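Local coordinates for protein aminoglycoside N(3)-acetyltransferase, AAC(3)-IVa (Escherichia coli, PDB 6MN3) that probably confers resistance to 2-deoxystreptamine antibiotics such as gentamicin and apramycin by transferring an acetyl group from acetyl-CoA to their 3-amino group, at residues T59-F73 and R99-A113. Numbering follows the deposited sequence.
Sequences TLVMPSWSGLDDEPF and RSAHPFAFAAAGPQA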
loop_
_atom_site.group_PDB
_atom_site.type_symbol
_atom_site.label_atom_id
_atom_site.label_comp_id
_atom_site.label_asym_id
_atom_site.label_seq_id
_atom_site.Cartn_x
_atom_site.Cartn_y
_atom_site.Cartn_z
ATOM N N THR A 59 8.447 8.955 9.243
ATOM C CA THR A 59 7.421 8.015 9.669
ATOM C C THR A 59 7.234 6.958 8.593
ATOM O O THR A 59 7.027 7.290 7.421
ATOM C CB THR A 59 6.097 8.727 9.952
ATOM O OG1 THR A 59 6.293 9.692 10.991
ATOM C CG2 THR A 59 5.039 7.724 10.390
ATOM N N LEU A 60 7.312 5.693 8.993
ATOM C CA LEU A 60 7.195 4.557 8.087
ATOM C C LEU A 60 5.812 3.939 8.223
ATOM O O LEU A 60 5.369 3.646 9.336
ATOM C CB LEU A 60 8.271 3.514 8.392
ATOM C CG LEU A 60 8.163 2.170 7.678
ATOM C CD1 LEU A 60 8.321 2.354 6.176
ATOM C CD2 LEU A 60 9.207 1.205 8.224
ATOM N N VAL A 61 5.134 3.742 7.093
ATOM C CA VAL A 61 3.778 3.209 7.074
ATOM C C VAL A 61 3.736 1.986 6.169
ATOM O O VAL A 61 4.365 1.966 5.106
ATOM C CB VAL A 61 2.752 4.262 6.606
ATOM C CG1 VAL A 61 1.343 3.794 6.921
ATOM C CG2 VAL A 61 3.029 5.609 7.257
ATOM N N MET A 62 2.989 0.970 6.590
ATOM C CA MET A 62 2.811 -0.257 5.830
ATOM C C MET A 62 1.372 -0.731 5.951
ATOM O O MET A 62 0.727 -0.516 6.985
ATOM C CB MET A 62 3.744 -1.374 6.315
ATOM C CG MET A 62 5.211 -1.112 6.087
ATOM S SD MET A 62 6.179 -2.554 6.540
ATOM C CE MET A 62 7.802 -1.825 6.731
ATOM N N PRO A 63 0.843 -1.377 4.914
ATOM C CA PRO A 63 -0.460 -2.033 5.053
ATOM C C PRO A 63 -0.380 -3.141 6.091
ATOM O O PRO A 63 0.675 -3.743 6.309
ATOM C CB PRO A 63 -0.731 -2.590 3.650
ATOM C CG PRO A 63 0.616 -2.701 3.019
ATOM C CD PRO A 63 1.416 -1.558 3.570
ATOM N N SER A 64 -1.511 -3.404 6.743
ATOM C CA SER A 64 -1.516 -4.341 7.859
ATOM C C SER A 64 -2.904 -4.910 8.119
ATOM O O SER A 64 -3.305 -5.065 9.276
ATOM C CB SER A 64 -0.985 -3.652 9.120
ATOM O OG SER A 64 -0.610 -4.596 10.106
ATOM N N TRP A 65 -3.644 -5.230 7.060
ATOM C CA TRP A 65 -4.986 -5.765 7.220
ATOM C C TRP A 65 -4.965 -7.293 7.216
ATOM O O TRP A 65 -3.982 -7.929 6.832
ATOM C CB TRP A 65 -5.918 -5.233 6.131
ATOM C CG TRP A 65 -5.426 -5.434 4.735
ATOM C CD1 TRP A 65 -5.405 -6.603 4.032
ATOM C CD2 TRP A 65 -4.899 -4.429 3.862
ATOM N NE1 TRP A 65 -4.889 -6.390 2.776
ATOM C CE2 TRP A 65 -4.571 -5.063 2.646
ATOM C CE3 TRP A 65 -4.670 -3.056 3.991
ATOM C CZ2 TRP A 65 -4.026 -4.370 1.569
ATOM C CZ3 TRP A 65 -4.128 -2.370 2.920
ATOM C CH2 TRP A 65 -3.812 -3.028 1.725
ATOM N N SER A 66 -6.083 -7.879 7.649
ATOM C CA SER A 66 -6.179 -9.318 7.873
ATOM C C SER A 66 -6.746 -10.072 6.678
ATOM O O SER A 66 -6.304 -11.190 6.388
ATOM C CB SER A 66 -7.045 -9.600 9.103
ATOM O OG SER A 66 -6.349 -9.305 10.298
ATOM N N GLY A 67 -7.727 -9.495 5.987
ATOM C CA GLY A 67 -8.399 -10.176 4.903
ATOM C C GLY A 67 -9.491 -11.133 5.328
ATOM O O GLY A 67 -10.239 -11.611 4.467
ATOM N N LEU A 68 -9.610 -11.430 6.620
ATOM C CA LEU A 68 -10.655 -12.318 7.118
ATOM C C LEU A 68 -11.923 -11.506 7.350
ATOM O O LEU A 68 -12.010 -10.740 8.315
ATOM C CB LEU A 68 -10.202 -13.008 8.402
ATOM C CG LEU A 68 -8.809 -13.641 8.387
ATOM C CD1 LEU A 68 -8.293 -13.826 9.805
ATOM C CD2 LEU A 68 -8.827 -14.967 7.640
ATOM N N ASP A 69 -12.909 -11.671 6.467
ATOM C CA ASP A 69 -14.165 -10.941 6.576
ATOM C C ASP A 69 -15.076 -11.474 7.673
ATOM O O ASP A 69 -16.030 -10.786 8.050
ATOM C CB ASP A 69 -14.912 -10.974 5.239
ATOM C CG ASP A 69 -14.086 -10.422 4.092
ATOM O OD1 ASP A 69 -12.996 -9.868 4.351
ATOM O OD2 ASP A 69 -14.531 -10.541 2.931
ATOM N N ASP A 70 -14.811 -12.673 8.191
ATOM C CA ASP A 70 -15.651 -13.285 9.212
ATOM C C ASP A 70 -15.079 -13.161 10.617
ATOM O O ASP A 70 -15.793 -13.442 11.586
ATOM C CB ASP A 70 -15.879 -14.768 8.891
ATOM C CG ASP A 70 -16.377 -14.990 7.478
ATOM O OD1 ASP A 70 -17.113 -14.124 6.961
ATOM O OD2 ASP A 70 -16.029 -16.033 6.882
ATOM N N GLU A 71 -13.820 -12.749 10.753
ATOM C CA GLU A 71 -13.166 -12.658 12.044
ATOM C C GLU A 71 -12.989 -11.204 12.458
ATOM O O GLU A 71 -12.609 -10.367 11.633
ATOM C CB GLU A 71 -11.793 -13.343 12.006
ATOM C CG GLU A 71 -11.180 -13.608 13.369
ATOM C CD GLU A 71 -9.926 -14.454 13.284
ATOM O OE1 GLU A 71 -10.043 -15.697 13.302
ATOM O OE2 GLU A 71 -8.822 -13.876 13.192
ATOM N N PRO A 72 -13.268 -10.870 13.716
ATOM C CA PRO A 72 -12.980 -9.515 14.194
ATOM C C PRO A 72 -11.484 -9.252 14.225
ATOM O O PRO A 72 -10.667 -10.168 14.357
ATOM C CB PRO A 72 -13.581 -9.498 15.605
ATOM C CG PRO A 72 -13.637 -10.936 16.010
ATOM C CD PRO A 72 -13.909 -11.700 14.750
ATOM N N PHE A 73 -11.127 -7.978 14.096
ATOM C CA PHE A 73 -9.736 -7.560 14.019
ATOM C C PHE A 73 -9.269 -7.012 15.360
ATOM O O PHE A 73 -9.985 -6.248 16.015
ATOM C CB PHE A 73 -9.549 -6.501 12.931
ATOM C CG PHE A 73 -8.123 -6.079 12.734
ATOM C CD1 PHE A 73 -7.618 -4.964 13.382
ATOM C CD2 PHE A 73 -7.286 -6.800 11.900
ATOM C CE1 PHE A 73 -6.306 -4.579 13.201
ATOM C CE2 PHE A 73 -5.972 -6.418 11.715
ATOM C CZ PHE A 73 -5.482 -5.307 12.367
ATOM N N ARG A 99 -1.093 0.827 15.081
ATOM C CA ARG A 99 -1.870 0.009 14.164
ATOM C C ARG A 99 -3.331 0.415 14.261
ATOM O O ARG A 99 -3.832 0.699 15.353
ATOM C CB ARG A 99 -1.700 -1.479 14.483
ATOM C CG ARG A 99 -1.949 -2.405 13.314
ATOM C CD ARG A 99 -1.794 -3.852 13.741
ATOM N NE ARG A 99 -1.939 -4.773 12.620
ATOM C CZ ARG A 99 -2.098 -6.086 12.751
ATOM N NH1 ARG A 99 -2.133 -6.634 13.958
ATOM N NH2 ARG A 99 -2.225 -6.850 11.674
ATOM N N SER A 100 -4.005 0.455 13.116
ATOM C CA SER A 100 -5.407 0.843 13.092
ATOM C C SER A 100 -6.264 -0.211 13.783
ATOM O O SER A 100 -5.909 -1.391 13.846
ATOM C CB SER A 100 -5.881 1.053 11.655
ATOM O OG SER A 100 -5.073 2.003 10.981
ATOM N N ALA A 101 -7.403 0.227 14.305
ATOM C CA ALA A 101 -8.308 -0.643 15.058
ATOM C C ALA A 101 -9.514 -1.057 14.224
ATOM O O ALA A 101 -10.655 -1.000 14.681
ATOM C CB ALA A 101 -8.746 0.047 16.345
ATOM N N HIS A 102 -9.276 -1.480 12.987
ATOM C CA HIS A 102 -10.331 -1.968 12.112
ATOM C C HIS A 102 -9.721 -2.973 11.148
ATOM O O HIS A 102 -8.505 -2.963 10.926
ATOM C CB HIS A 102 -11.015 -0.818 11.356
ATOM C CG HIS A 102 -10.065 0.161 10.741
ATOM N ND1 HIS A 102 -9.427 -0.073 9.541
ATOM C CD2 HIS A 102 -9.658 1.385 11.151
ATOM C CE1 HIS A 102 -8.663 0.963 9.243
ATOM N NE2 HIS A 102 -8.785 1.861 10.202
ATOM N N PRO A 103 -10.534 -3.864 10.566
ATOM C CA PRO A 103 -9.971 -4.947 9.740
ATOM C C PRO A 103 -9.212 -4.478 8.509
ATOM O O PRO A 103 -8.548 -5.306 7.873
ATOM C CB PRO A 103 -11.207 -5.769 9.344
ATOM C CG PRO A 103 -12.368 -4.855 9.559
ATOM C CD PRO A 103 -11.991 -4.007 10.728
ATOM N N PHE A 104 -9.287 -3.200 8.147
ATOM C CA PHE A 104 -8.513 -2.688 7.024
ATOM C C PHE A 104 -7.374 -1.820 7.542
ATOM O O PHE A 104 -7.231 -0.661 7.141
ATOM C CB PHE A 104 -9.414 -1.905 6.069
ATOM C CG PHE A 104 -10.764 -2.531 5.871
ATOM C CD1 PHE A 104 -10.890 -3.733 5.194
ATOM C CD2 PHE A 104 -11.904 -1.925 6.370
ATOM C CE1 PHE A 104 -12.131 -4.316 5.013
ATOM C CE2 PHE A 104 -13.146 -2.503 6.192
ATOM C CZ PHE A 104 -13.260 -3.700 5.513
ATOM N N ALA A 105 -6.551 -2.385 8.418
ATOM C CA ALA A 105 -5.610 -1.602 9.199
ATOM C C ALA A 105 -4.307 -1.354 8.442
ATOM O O ALA A 105 -3.950 -2.059 7.494
ATOM C CB ALA A 105 -5.304 -2.300 10.523
ATOM N N PHE A 106 -3.600 -0.320 8.885
ATOM C CA PHE A 106 -2.227 -0.038 8.504
ATOM C C PHE A 106 -1.367 -0.026 9.762
ATOM O O PHE A 106 -1.871 -0.039 10.889
ATOM C CB PHE A 106 -2.114 1.308 7.773
ATOM C CG PHE A 106 -2.486 1.246 6.317
ATOM C CD1 PHE A 106 -1.520 1.393 5.336
ATOM C CD2 PHE A 106 -3.802 1.058 5.929
ATOM C CE1 PHE A 106 -1.857 1.344 3.996
ATOM C CE2 PHE A 106 -4.146 1.008 4.590
ATOM C CZ PHE A 106 -3.172 1.151 3.622
ATOM N N ALA A 107 -0.054 -0.002 9.567
ATOM C CA ALA A 107 0.892 0.110 10.667
ATOM C C ALA A 107 1.834 1.270 10.390
ATOM O O ALA A 107 2.270 1.465 9.252
ATOM C CB ALA A 107 1.687 -1.185 10.864
ATOM N N ALA A 108 2.142 2.041 11.429
ATOM C CA ALA A 108 2.965 3.229 11.263
ATOM C C ALA A 108 3.846 3.425 12.487
ATOM O O ALA A 108 3.410 3.204 13.620
ATOM C CB ALA A 108 2.102 4.472 11.020
ATOM N N ALA A 109 5.090 3.840 12.246
ATOM C CA ALA A 109 6.054 4.111 13.307
ATOM C C ALA A 109 6.807 5.384 12.959
ATOM O O ALA A 109 7.425 5.468 11.893
ATOM C CB ALA A 109 7.027 2.942 13.491
ATOM N N GLY A 110 6.756 6.368 13.854
ATOM C CA GLY A 110 7.372 7.652 13.622
ATOM C C GLY A 110 6.562 8.773 14.238
ATOM O O GLY A 110 5.490 8.550 14.809
ATOM N N PRO A 111 7.055 10.010 14.131
ATOM C CA PRO A 111 6.340 11.144 14.741
ATOM C C PRO A 111 4.968 11.398 14.143
ATOM O O PRO A 111 4.201 12.178 14.720
ATOM C CB PRO A 111 7.280 12.334 14.493
ATOM C CG PRO A 111 8.609 11.729 14.150
ATOM C CD PRO A 111 8.303 10.432 13.475
ATOM N N GLN A 112 4.633 10.768 13.017
ATOM C CA GLN A 112 3.360 10.979 12.343
ATOM C C GLN A 112 2.458 9.751 12.390
ATOM O O GLN A 112 1.407 9.743 11.740
ATOM C CB GLN A 112 3.601 11.394 10.890
ATOM C CG GLN A 112 2.612 12.403 10.359
ATOM C CD GLN A 112 2.936 13.814 10.794
ATOM O OE1 GLN A 112 4.058 14.287 10.618
ATOM N NE2 GLN A 112 1.951 14.498 11.367
ATOM N N ALA A 113 2.842 8.717 13.145
ATOM C CA ALA A 113 2.097 7.461 13.140
ATOM C C ALA A 113 0.682 7.644 13.668
ATOM O O ALA A 113 -0.270 7.070 13.126
ATOM C CB ALA A 113 2.839 6.412 13.965
HETATM O O HOH W 1 -9.099 -7.151 6.194
#
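Phe73 is the main bump of this contact, and residues 99-105 supply its hollow. With CG anti to the backbone N (chi1 -176°), the ring reaches into the bend they make, where His102 O lies over one face. Ser100 O meets the edge 3.3 Å from Phe73 CE1. Ala105 CB touches Phe73 CZ at 3.5 Å, a worked case of a large side chain filling a hollow lined by small groups and carbonyls. Phe73 CZ also presses on the centre of one guanidinium face of Arg99, the two planes 71° apart. Arg99 itself grips Ser64 side-on, NE bonding to OG at 2.8 Å and NH2 to the carbonyl O, while its NH1 bonds to Ser78 O.

A second fit lies across the backbone of residues 105-106 from Phe73. Trp65 turns the edge of its six-membered ring toward the face of Phe106, in an offset edge-to-face pair with centroids 5.6 Å apart, and Pro63 CA makes a CH-pi contact over a face of the same Phe106 ring.

Farther along, strands 59-63 and 106-109 pair antiparallel through reciprocal backbone bonds of Leu60 with Ala109 and Met62 with Ala107, small alanines answering larger residues. Thr59 OG1 accepts a hydrogen bond from Gln112 N at 2.8 Å, joining the start of strand 59-63 to the type I turn from Gly110 to Ala113. Helix 113-117 packs on Val61, Phe106 and Ala108; helix 86-91 covers the opposite face at Leu60, Met62, Ala107 and Ala109. In the mixed sheet, 106-109 lies between the short outermost strand 98-99 and 59-63, antiparallel to both, and 59-63 continues to its parallel neighbour 26-31.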